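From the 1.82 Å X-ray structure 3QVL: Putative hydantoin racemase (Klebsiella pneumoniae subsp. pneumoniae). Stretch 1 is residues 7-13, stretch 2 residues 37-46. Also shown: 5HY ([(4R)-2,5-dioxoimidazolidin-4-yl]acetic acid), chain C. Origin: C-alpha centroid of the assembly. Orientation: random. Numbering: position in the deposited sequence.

Stretch 1 (7-13) INPNTSL
Stretch 2 (37-46) CPRAGVPSIE

How do the two backbones lie against each other? Both run mostly as irregular loop and keep the same order: Asn 8 lies nearest Cys 37 (CA to CA 4.8 Å), and Thr 11 nearest Pro 43 (CA to CA 4.6 Å). Phi/psi is -93/166 at Asn 10 and -93/4 at Thr 11.

What ties them together? One direct hydrogen bond does, from Thr 11 N to Val 42 O (2.8 Å, 158°). Water 1 adds a bridge, donating to Pro 9 O (2.7 Å) and accepting from Val 42 N (3.0 Å). The Cys 37 CA-H points at Asn 8 O, CA lying 3.3 Å away.

Why is there glycine beside Thr 11? Gly 41, at 159/-135, would jam a CB against the preceding carbonyl oxygen. An ideal CB would also sit only 3.4 Å from Thr 11 CG2 (chi1 p).

Which side chains cross, and how do they meet the ligand? Ile 45 (m, t) rests CD1 3.7 Å from Pro 9 CB. The CA-to-CB bonds of Asn 10 (chi1 p, 71°) and Ile 45 both point toward the opposing stretch. Asn 10 ND2 (3.0 Å) and Ile 45 N (2.9 Å) donate to 5HY OAB, while 5HY N donates to Ile 45 O (2.9 Å). Asn 10 OD1 accepts from Asn 8 ND2 (2.9 Å) and Ser 12 N (3.0 Å).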

ATOM      1  N   ILE A   7     -27.121   9.891  16.398  1.00 15.59           N
ATOM      2  CA  ILE A   7     -28.026   9.661  15.276  1.00 15.41           C
ATOM      3  C   ILE A   7     -27.974   8.218  14.789  1.00 15.35           C
ATOM      4  O   ILE A   7     -26.945   7.760  14.292  1.00 15.26           O
ATOM      5  CB  ILE A   7     -27.710  10.599  14.079  1.00 15.38           C
ATOM      6  CG1 ILE A   7     -27.627  12.060  14.533  1.00 15.28           C
ATOM      7  CG2 ILE A   7     -28.750  10.421  12.962  1.00 15.32           C
ATOM      8  CD1 ILE A   7     -26.943  12.975  13.537  1.00 15.05           C
ATOM      9  N   ASN A   8     -29.090   7.511  14.943  1.00 15.26           N
ATOM     10  CA  ASN A   8     -29.293   6.249  14.250  1.00 15.24           C
ATOM     11  C   ASN A   8     -29.696   6.577  12.813  1.00 15.26           C
ATOM     12  O   ASN A   8     -30.755   7.159  12.593  1.00 15.25           O
ATOM     13  CB  ASN A   8     -30.377   5.413  14.942  1.00 15.17           C
ATOM     14  CG  ASN A   8     -30.672   4.106  14.216  1.00 15.14           C
ATOM     15  OD1 ASN A   8     -29.889   3.647  13.381  1.00 15.13           O
ATOM     16  ND2 ASN A   8     -31.810   3.498  14.538  1.00 14.66           N
ATOM     17  N   PRO A   9     -28.839   6.230  11.831  1.00 15.30           N
ATOM     18  CA  PRO A   9     -29.093   6.565  10.429  1.00 15.37           C
ATOM     19  C   PRO A   9     -30.262   5.805   9.799  1.00 15.51           C
ATOM     20  O   PRO A   9     -30.788   6.245   8.775  1.00 15.41           O
ATOM     21  CB  PRO A   9     -27.774   6.194   9.739  1.00 15.36           C
ATOM     22  CG  PRO A   9     -26.763   6.260  10.830  1.00 15.25           C
ATOM     23  CD  PRO A   9     -27.484   5.683  12.003  1.00 15.28           C
ATOM     24  N   ASN A  10     -30.655   4.680  10.392  1.00 15.70           N
ATOM     25  CA  ASN A  10     -31.869   3.987   9.960  1.00 15.99           C
ATOM     26  C   ASN A  10     -33.089   4.431  10.773  1.00 16.18           C
ATOM     27  O   ASN A  10     -32.941   5.064  11.820  1.00 16.19           O
ATOM     28  CB  ASN A  10     -31.688   2.459   9.962  1.00 15.97           C
ATOM     29  CG  ASN A  10     -31.607   1.868  11.358  1.00 16.09           C
ATOM     30  OD1 ASN A  10     -32.509   2.040  12.180  1.00 15.81           O
ATOM     31  ND2 ASN A  10     -30.529   1.141  11.622  1.00 15.89           N
ATOM     32  N   THR A  11     -34.285   4.096  10.291  1.00 16.43           N
ATOM     33  CA  THR A  11     -35.529   4.592  10.886  1.00 16.70           C
ATOM     34  C   THR A  11     -36.137   3.671  11.948  1.00 16.92           C
ATOM     35  O   THR A  11     -37.224   3.949  12.465  1.00 17.02           O
ATOM     36  CB  THR A  11     -36.597   4.893   9.808  1.00 16.65           C
ATOM     37  OG1 THR A  11     -36.869   3.703   9.058  1.00 16.68           O
ATOM     38  CG2 THR A  11     -36.124   5.994   8.865  1.00 16.62           C
ATOM     39  N   SER A  12     -35.441   2.582  12.273  1.00 17.14           N
ATOM     40  CA  SER A  12     -35.900   1.652  13.303  1.00 17.40           C
ATOM     41  C   SER A  12     -35.807   2.282  14.689  1.00 17.69           C
ATOM     42  O   SER A  12     -34.711   2.603  15.160  1.00 17.68           O
ATOM     43  CB  SER A  12     -35.089   0.353  13.260  1.00 17.34           C
ATOM     44  OG  SER A  12     -35.356  -0.461  14.392  1.00 17.06           O
ATOM     45  N   LEU A  13     -36.957   2.463  15.336  1.00 18.05           N
ATOM     46  CA  LEU A  13     -36.986   2.999  16.696  1.00 18.43           C
ATOM     47  C   LEU A  13     -36.395   1.982  17.671  1.00 18.50           C
ATOM     48  O   LEU A  13     -35.739   2.359  18.643  1.00 18.55           O
ATOM     49  CB  LEU A  13     -38.408   3.389  17.117  1.00 18.57           C
ATOM     50  CG  LEU A  13     -38.578   4.672  17.951  1.00 19.06           C
ATOM     51  CD1 LEU A  13     -40.044   4.979  18.153  1.00 19.61           C
ATOM     52  CD2 LEU A  13     -37.877   4.621  19.308  1.00 19.72           C
ATOM     53  N   CYS A  37     -33.379   9.503  15.187  1.00 19.04           N
ATOM     54  CA  CYS A  37     -33.326   8.820  13.898  1.00 19.16           C
ATOM     55  C   CYS A  37     -34.062   9.666  12.854  1.00 18.92           C
ATOM     56  O   CYS A  37     -34.872  10.522  13.223  1.00 18.90           O
ATOM     57  CB  CYS A  37     -33.929   7.417  14.004  1.00 19.21           C
ATOM     58  SG  CYS A  37     -35.641   7.377  14.550  1.00 20.55           S
ATOM     59  N   PRO A  38     -33.781   9.445  11.551  1.00 18.75           N
ATOM     60  CA  PRO A  38     -34.416  10.266  10.518  1.00 18.65           C
ATOM     61  C   PRO A  38     -35.926  10.060  10.452  1.00 18.56           C
ATOM     62  O   PRO A  38     -36.416   8.966  10.742  1.00 18.56           O
ATOM     63  CB  PRO A  38     -33.765   9.769   9.221  1.00 18.62           C
ATOM     64  CG  PRO A  38     -32.526   9.059   9.648  1.00 18.69           C
ATOM     65  CD  PRO A  38     -32.872   8.449  10.959  1.00 18.75           C
ATOM     66  N   ARG A  39     -36.644  11.117  10.077  1.00 18.47           N
ATOM     67  CA  ARG A  39     -38.094  11.058   9.903  1.00 18.42           C
ATOM     68  C   ARG A  39     -38.463  10.243   8.667  1.00 18.34           C
ATOM     69  O   ARG A  39     -39.519   9.607   8.621  1.00 18.43           O
ATOM     70  CB  ARG A  39     -38.677  12.468   9.795  1.00 18.44           C
ATOM     71  N   ALA A  40     -37.582  10.272   7.670  1.00 18.13           N
ATOM     72  CA  ALA A  40     -37.767   9.524   6.433  1.00 17.93           C
ATOM     73  C   ALA A  40     -36.501   8.755   6.081  1.00 17.80           C
ATOM     74  O   ALA A  40     -35.389   9.266   6.242  1.00 17.78           O
ATOM     75  CB  ALA A  40     -38.150  10.462   5.302  1.00 17.96           C
ATOM     76  N   GLY A  41     -36.673   7.524   5.607  1.00 17.57           N
ATOM     77  CA  GLY A  41     -35.542   6.713   5.182  1.00 17.36           C
ATOM     78  C   GLY A  41     -35.794   5.222   5.133  1.00 17.19           C
ATOM     79  O   GLY A  41     -36.832   4.764   4.649  1.00 17.15           O
ATOM     80  N   VAL A  42     -34.829   4.471   5.653  1.00 16.96           N
ATOM     81  CA  VAL A  42     -34.806   3.019   5.547  1.00 16.80           C
ATOM     82  C   VAL A  42     -34.746   2.386   6.950  1.00 16.59           C
ATOM     83  O   VAL A  42     -34.006   2.869   7.805  1.00 16.58           O
ATOM     84  CB  VAL A  42     -33.623   2.570   4.628  1.00 16.83           C
ATOM     85  CG1 VAL A  42     -32.257   2.838   5.275  1.00 16.91           C
ATOM     86  CG2 VAL A  42     -33.761   1.129   4.212  1.00 17.05           C
ATOM     87  N   PRO A  43     -35.549   1.328   7.199  1.00 16.35           N
ATOM     88  CA  PRO A  43     -35.589   0.676   8.518  1.00 16.17           C
ATOM     89  C   PRO A  43     -34.266   0.038   8.953  1.00 15.97           C
ATOM     90  O   PRO A  43     -33.978  -0.020  10.148  1.00 15.90           O
ATOM     91  CB  PRO A  43     -36.666  -0.401   8.345  1.00 16.23           C
ATOM     92  CG  PRO A  43     -37.529   0.109   7.250  1.00 16.31           C
ATOM     93  CD  PRO A  43     -36.585   0.781   6.303  1.00 16.39           C
ATOM     94  N   SER A  44     -33.484  -0.443   7.990  1.00 15.75           N
ATOM     95  CA  SER A  44     -32.146  -0.972   8.257  1.00 15.59           C
ATOM     96  C   SER A  44     -31.242  -0.764   7.049  1.00 15.45           C
ATOM     97  O   SER A  44     -31.714  -0.707   5.912  1.00 15.40           O
ATOM     98  CB  SER A  44     -32.199  -2.454   8.642  1.00 15.61           C
ATOM     99  OG  SER A  44     -32.633  -3.257   7.559  1.00 15.83           O
ATOM    100  N   ILE A  45     -29.943  -0.653   7.304  1.00 15.26           N
ATOM    101  CA  ILE A  45     -28.972  -0.377   6.251  1.00 15.12           C
ATOM    102  C   ILE A  45     -28.208  -1.649   5.888  1.00 15.10           C
ATOM    103  O   ILE A  45     -27.407  -2.157   6.677  1.00 14.99           O
ATOM    104  CB  ILE A  45     -28.013   0.767   6.653  1.00 15.10           C
ATOM    105  CG1 ILE A  45     -28.816   2.017   7.030  1.00 15.07           C
ATOM    106  CG2 ILE A  45     -27.055   1.084   5.513  1.00 15.07           C
ATOM    107  CD1 ILE A  45     -28.143   2.900   8.055  1.00 14.99           C
ATOM    108  N   GLU A  46     -28.479  -2.155   4.687  1.00 15.06           N
ATOM    109  CA  GLU A  46     -27.965  -3.449   4.243  1.00 15.11           C
ATOM    110  C   GLU A  46     -27.425  -3.382   2.816  1.00 15.01           C
ATOM    111  O   GLU A  46     -27.753  -4.221   1.975  1.00 15.16           O
ATOM    112  CB  GLU A  46     -29.065  -4.513   4.336  1.00 15.14           C
ATOM    113  CG  GLU A  46     -29.589  -4.756   5.745  1.00 15.50           C
ATOM    114  CD  GLU A  46     -30.765  -5.713   5.784  1.00 15.88           C
ATOM    115  OE1 GLU A  46     -31.692  -5.563   4.959  1.00 16.47           O
ATOM    116  OE2 GLU A  46     -30.767  -6.611   6.651  1.00 16.10           O
TER
HETATM  117  C   5HY C   1     -25.704  -0.728  11.322  1.00 19.01           C
HETATM  118  N   5HY C   1     -26.700  -1.273   9.321  1.00 19.03           N
HETATM  119  O   5HY C   1     -24.899  -0.549  12.234  1.00 18.88           O
HETATM  120  CA  5HY C   1     -25.367  -1.265   9.937  1.00 19.06           C
HETATM  121  CB  5HY C   1     -24.732  -2.672   9.978  1.00 19.13           C
HETATM  122  CG  5HY C   1     -25.448  -3.718  10.848  1.00 19.38           C
HETATM  123  OAB 5HY C   1     -28.765  -0.626   9.973  1.00 18.91           O
HETATM  124  NAF 5HY C   1     -27.005  -0.454  11.383  1.00 18.97           N
HETATM  125  CAI 5HY C   1     -27.565  -0.769  10.208  1.00 19.04           C
HETATM  126  OD1 5HY C   1     -25.066  -4.899  10.713  1.00 19.89           O
HETATM  127  OD2 5HY C   1     -26.338  -3.335  11.637  1.00 19.85           O
HETATM  128  O   HOH W   1     -32.559   6.038   6.710  1.00 13.22           O
HETATM  129  O   HOH W   2     -38.734   4.088   7.268  1.00 29.36           O